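Local coordinates for protein design 2L4HC2_11 (Synthetic construct, PDB 5J2L), which self-assembles as a computationally designed homodimer of helical hairpins, a four-helix bundle whose pairing specificity is programmed by modular hydrogen-bond networks, at the interface of chains A and B. Residues are numbered along the deposited sequence; one frame, centred on the assembly and turned at random. Chains: chain A/B, protein design 2L4HC2_11.

Contact 1: the interface of chains A and B. Residues chain A 11, 14-15, 18, 70, 74; chain B 74-75, 78.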
loop_
_atom_site.group_PDB
_atom_site.type_symbol
_atom_site.label_atom_id
_atom_site.label_comp_id
_atom_site.label_asym_id
_atom_site.label_seq_id
_atom_site.Cartn_x
_atom_site.Cartn_y
_atom_site.Cartn_z
ATOM N N LEU A 11 22.057 -8.360 -1.733
ATOM C CA LEU A 11 21.120 -8.913 -0.781
ATOM C C LEU A 11 21.062 -8.012 0.448
ATOM O O LEU A 11 19.978 -7.734 0.958
ATOM C CB LEU A 11 21.519 -10.341 -0.413
ATOM C CG LEU A 11 21.363 -11.382 -1.536
ATOM C CD1 LEU A 11 22.021 -12.689 -1.106
ATOM C CD2 LEU A 11 19.881 -11.603 -1.817
ATOM N N ALA A 14 19.003 -4.985 -0.525
ATOM C CA ALA A 14 17.567 -5.273 -0.537
ATOM C C ALA A 14 17.017 -5.349 0.880
ATOM O O ALA A 14 15.933 -4.830 1.141
ATOM C CB ALA A 14 17.291 -6.555 -1.291
ATOM N N GLN A 15 17.753 -5.988 1.786
ATOM C CA GLN A 15 17.302 -6.080 3.159
ATOM C C GLN A 15 17.223 -4.714 3.801
ATOM O O GLN A 15 16.287 -4.446 4.552
ATOM C CB GLN A 15 18.177 -7.004 4.004
ATOM C CG GLN A 15 17.695 -7.093 5.460
ATOM C CD GLN A 15 16.276 -7.658 5.613
ATOM O OE1 GLN A 15 15.963 -8.739 5.100
ATOM N NE2 GLN A 15 15.412 -6.921 6.322
ATOM N N LEU A 18 14.107 -3.241 2.567
ATOM C CA LEU A 18 12.937 -3.875 3.169
ATOM C C LEU A 18 12.710 -3.368 4.596
ATOM O O LEU A 18 11.564 -3.187 5.007
ATOM C CB LEU A 18 13.067 -5.396 3.121
ATOM C CG LEU A 18 12.947 -5.998 1.723
ATOM C CD1 LEU A 18 13.268 -7.477 1.773
ATOM C CD2 LEU A 18 11.530 -5.782 1.194
ATOM N N ILE A 70 12.762 -4.425 -5.904
ATOM C CA ILE A 70 13.433 -5.410 -5.082
ATOM C C ILE A 70 13.232 -6.776 -5.676
ATOM O O ILE A 70 14.184 -7.539 -5.813
ATOM C CB ILE A 70 12.929 -5.363 -3.618
ATOM C CG1 ILE A 70 13.377 -4.058 -2.959
ATOM C CG2 ILE A 70 13.426 -6.580 -2.841
ATOM C CD1 ILE A 70 12.702 -3.782 -1.637
ATOM N N LEU A 74 16.005 -9.453 -6.910
ATOM C CA LEU A 74 16.068 -10.800 -6.357
ATOM C C LEU A 74 15.912 -11.823 -7.474
ATOM O O LEU A 74 16.487 -12.906 -7.406
ATOM C CB LEU A 74 15.020 -11.039 -5.262
ATOM C CG LEU A 74 15.238 -10.303 -3.933
ATOM C CD1 LEU A 74 14.040 -10.551 -3.015
ATOM C CD2 LEU A 74 16.515 -10.813 -3.290
ATOM N N LEU B 74 9.502 -11.448 1.379
ATOM C CA LEU B 74 10.742 -11.118 0.691
ATOM C C LEU B 74 11.917 -11.201 1.663
ATOM O O LEU B 74 13.008 -11.635 1.282
ATOM C CB LEU B 74 10.658 -9.731 0.048
ATOM C CG LEU B 74 9.673 -9.592 -1.116
ATOM C CD1 LEU B 74 9.625 -8.129 -1.551
ATOM C CD2 LEU B 74 10.080 -10.495 -2.260
ATOM N N GLU B 75 11.690 -10.808 2.918
ATOM C CA GLU B 75 12.732 -10.891 3.937
ATOM C C GLU B 75 13.083 -12.340 4.221
ATOM O O GLU B 75 14.248 -12.663 4.447
ATOM C CB GLU B 75 12.331 -10.192 5.241
ATOM C CG GLU B 75 12.285 -8.669 5.188
ATOM C CD GLU B 75 11.885 -8.073 6.519
ATOM O OE1 GLU B 75 10.879 -8.479 7.049
ATOM O OE2 GLU B 75 12.613 -7.250 7.035
ATOM N N ILE B 78 15.379 -13.470 1.399
ATOM C CA ILE B 78 16.739 -12.969 1.563
ATOM C C ILE B 78 17.494 -13.707 2.658
ATOM O O ILE B 78 18.654 -14.083 2.481
ATOM C CB ILE B 78 16.747 -11.448 1.819
ATOM C CG1 ILE B 78 16.309 -10.725 0.549
ATOM C CG2 ILE B 78 18.116 -10.968 2.289
ATOM C CD1 ILE B 78 16.031 -9.260 0.758
#

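Contact 2: the interface of chains A and B. Residues chain A 11, 78, 81; chain B 81.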
loop_
_atom_site.group_PDB
_atom_site.type_symbol
_atom_site.label_atom_id
_atom_site.label_comp_id
_atom_site.label_asym_id
_atom_site.label_seq_id
_atom_site.Cartn_x
_atom_site.Cartn_y
_atom_site.Cartn_z
ATOM N N LEU A 11 22.057 -8.360 -1.733
ATOM C CA LEU A 11 21.120 -8.913 -0.781
ATOM C C LEU A 11 21.062 -8.012 0.448
ATOM O O LEU A 11 19.978 -7.734 0.958
ATOM C CB LEU A 11 21.519 -10.341 -0.413
ATOM C CG LEU A 11 21.363 -11.382 -1.536
ATOM C CD1 LEU A 11 22.021 -12.689 -1.106
ATOM C CD2 LEU A 11 19.881 -11.603 -1.817
ATOM N N ILE A 78 18.365 -14.938 -7.752
ATOM C CA ILE A 78 17.774 -16.268 -7.699
ATOM C C ILE A 78 17.908 -16.975 -9.039
ATOM O O ILE A 78 18.215 -18.163 -9.081
ATOM C CB ILE A 78 16.312 -16.190 -7.193
ATOM C CG1 ILE A 78 16.345 -15.817 -5.697
ATOM C CG2 ILE A 78 15.549 -17.487 -7.430
ATOM C CD1 ILE A 78 14.998 -15.456 -5.113
ATOM N N ARG A 81 20.938 -18.274 -8.871
ATOM C CA ARG A 81 20.969 -19.292 -7.820
ATOM C C ARG A 81 19.828 -20.309 -8.013
ATOM O O ARG A 81 19.740 -20.956 -9.063
ATOM C CB ARG A 81 20.887 -18.638 -6.433
ATOM C CG ARG A 81 22.061 -17.709 -6.091
ATOM C CD ARG A 81 21.978 -17.141 -4.701
ATOM N NE ARG A 81 23.091 -16.232 -4.434
ATOM C CZ ARG A 81 23.446 -15.721 -3.232
ATOM N NH1 ARG A 81 22.788 -16.025 -2.130
ATOM N NH2 ARG A 81 24.481 -14.896 -3.176
ATOM O OXT ARG A 81 19.184 -20.674 -7.027
ATOM N N ARG B 81 17.983 -17.550 1.189
ATOM C CA ARG B 81 18.869 -17.656 0.021
ATOM C C ARG B 81 20.174 -16.890 0.243
ATOM O O ARG B 81 20.671 -16.809 1.372
ATOM C CB ARG B 81 18.179 -17.145 -1.252
ATOM C CG ARG B 81 19.022 -17.206 -2.534
ATOM C CD ARG B 81 19.039 -18.561 -3.152
ATOM N NE ARG B 81 17.762 -18.887 -3.776
ATOM C CZ ARG B 81 17.431 -20.101 -4.262
ATOM N NH1 ARG B 81 18.282 -21.101 -4.180
ATOM N NH2 ARG B 81 16.252 -20.297 -4.826
ATOM O OXT ARG B 81 20.825 -16.524 -0.748
#

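Contact 1: the interface of chains A and B
B:Ile78 packs CD1 against A:Ala14 and A:Leu18 and CG1 against A:Leu74, in the manner of knobs-into-holes packing, in this designed coiled-coil four-helix bundle. Helix 46-80 of chain B lies here against both helices of chain A, 7-41 and 46-80. B:Ile78 and A:Leu18 point at each other tip to tip, and their CD1 methyls meet at 3.4 Å, tighter than ordinary van der Waals contact. The same CD1 of B:Ile78 rests 3.6 Å from A:Ala14 CB, where the small side chain probably leaves room for the isoleucine. CG1 of B:Ile78 is anti to the carbonyl carbon (chi1 -69°), which sends the ethyl arm inward, while A:Leu74 crosses it at about a right angle and sets CD2 3.8 Å from CG1. CG2 of B:Ile78 also faces helix 7-41, further toward its start, 4.0 Å from the backbone O of A:Leu11. B:Leu74 lies crosswise to A:Leu18, its CB 3.9 Å from A:Leu18 CD1, and through CD2 it also meets CD1 of its namesake A:Leu74 at 4.0 Å. On the flank of this apolar packing, A:Gln15 bends at chi2 (61°) and its amide NE2 donates to the carboxylate OE2 of B:Glu75 at 2.9 Å. The acceptor lies in the amide plane, whereas the donor reaches OE2 on its anti side, somewhat out of the carboxylate plane. B:Glu75 is extended beyond CG, and its side chain passes A:Leu18 in the opposite direction, with B:Glu75 CG 3.7 Å from A:Leu18 CD1.

Contact 2: the interface of chains A and B
The C-terminal carboxylate oxygen OXT of A:Arg81 lies over one face of the B:Arg81 guanidinium, 3.0 Å from NH1 and displaced toward the rim of the group. Because the oxygen sits above the plane, the N-H groups point away from it; the approach is better read as a probable electrostatic attraction between opposite charges than as a hydrogen bond. The reciprocal pairing is turned differently: the terminal carboxyl carbon C of B:Arg81 stands at the edge of the A:Arg81 guanidinium, in its plane, 3.6 Å from NH1. The OXT of B:Arg81 is modelled very close to that NH1, yet the N-H does not point at it, and the fine detail of this approach is doubtful. Each terminal arginine thus brings its guanidinium near the other chain's terminal carboxylate, and the two guanidinium planes stand nearly perpendicular, 85° apart. Between these polar ends the side chains slide past each other in opposite directions, with their CD methylenes 3.6 Å apart. A:Arg81 is straight from CG to NE, whereas B:Arg81 starts with CG opposite the backbone N (chi1 180°) and then folds at chi2 and chi3 (81° for chi2), laying its CG and CD against the A:Arg81 stem. A:Arg81 NE and B:Arg81 NE remain 6.0 Å apart, and the neighbouring carboxylates would be expected to temper the like charges. A:Ile78 borders B:Arg81 with both branches: CG1 lies 3.9 Å from NE, and CG2 is close to NH2. A:Leu11 adds a peripheral contact, its CD1 methyl 4.0 Å from B:Arg81 OXT. In this crystal structure the antiparallel arginines cap the end of the bundle where the two chains finish, probably adding aliphatic packing and some electrostatic attraction to the end of the dimer.

Contact 1 and contact 2 are successive layers at the same end of the dimer, the centres of their C-alpha atoms about 9 Å apart. They share A:Leu11 on helix 7-41. Contact 1 uses helix 46-80 of both chains and belongs to the apolar interior with a polar flank; contact 2 centres on the C-terminal residues just beyond helix 46-80, with A:Leu11 and A:Ile78 still in helices. Residue 78 serves both layers, its chain B copy packing in contact 1 and its chain A copy lying beside the terminal arginine in contact 2, which ties the interior packing to the bundle end.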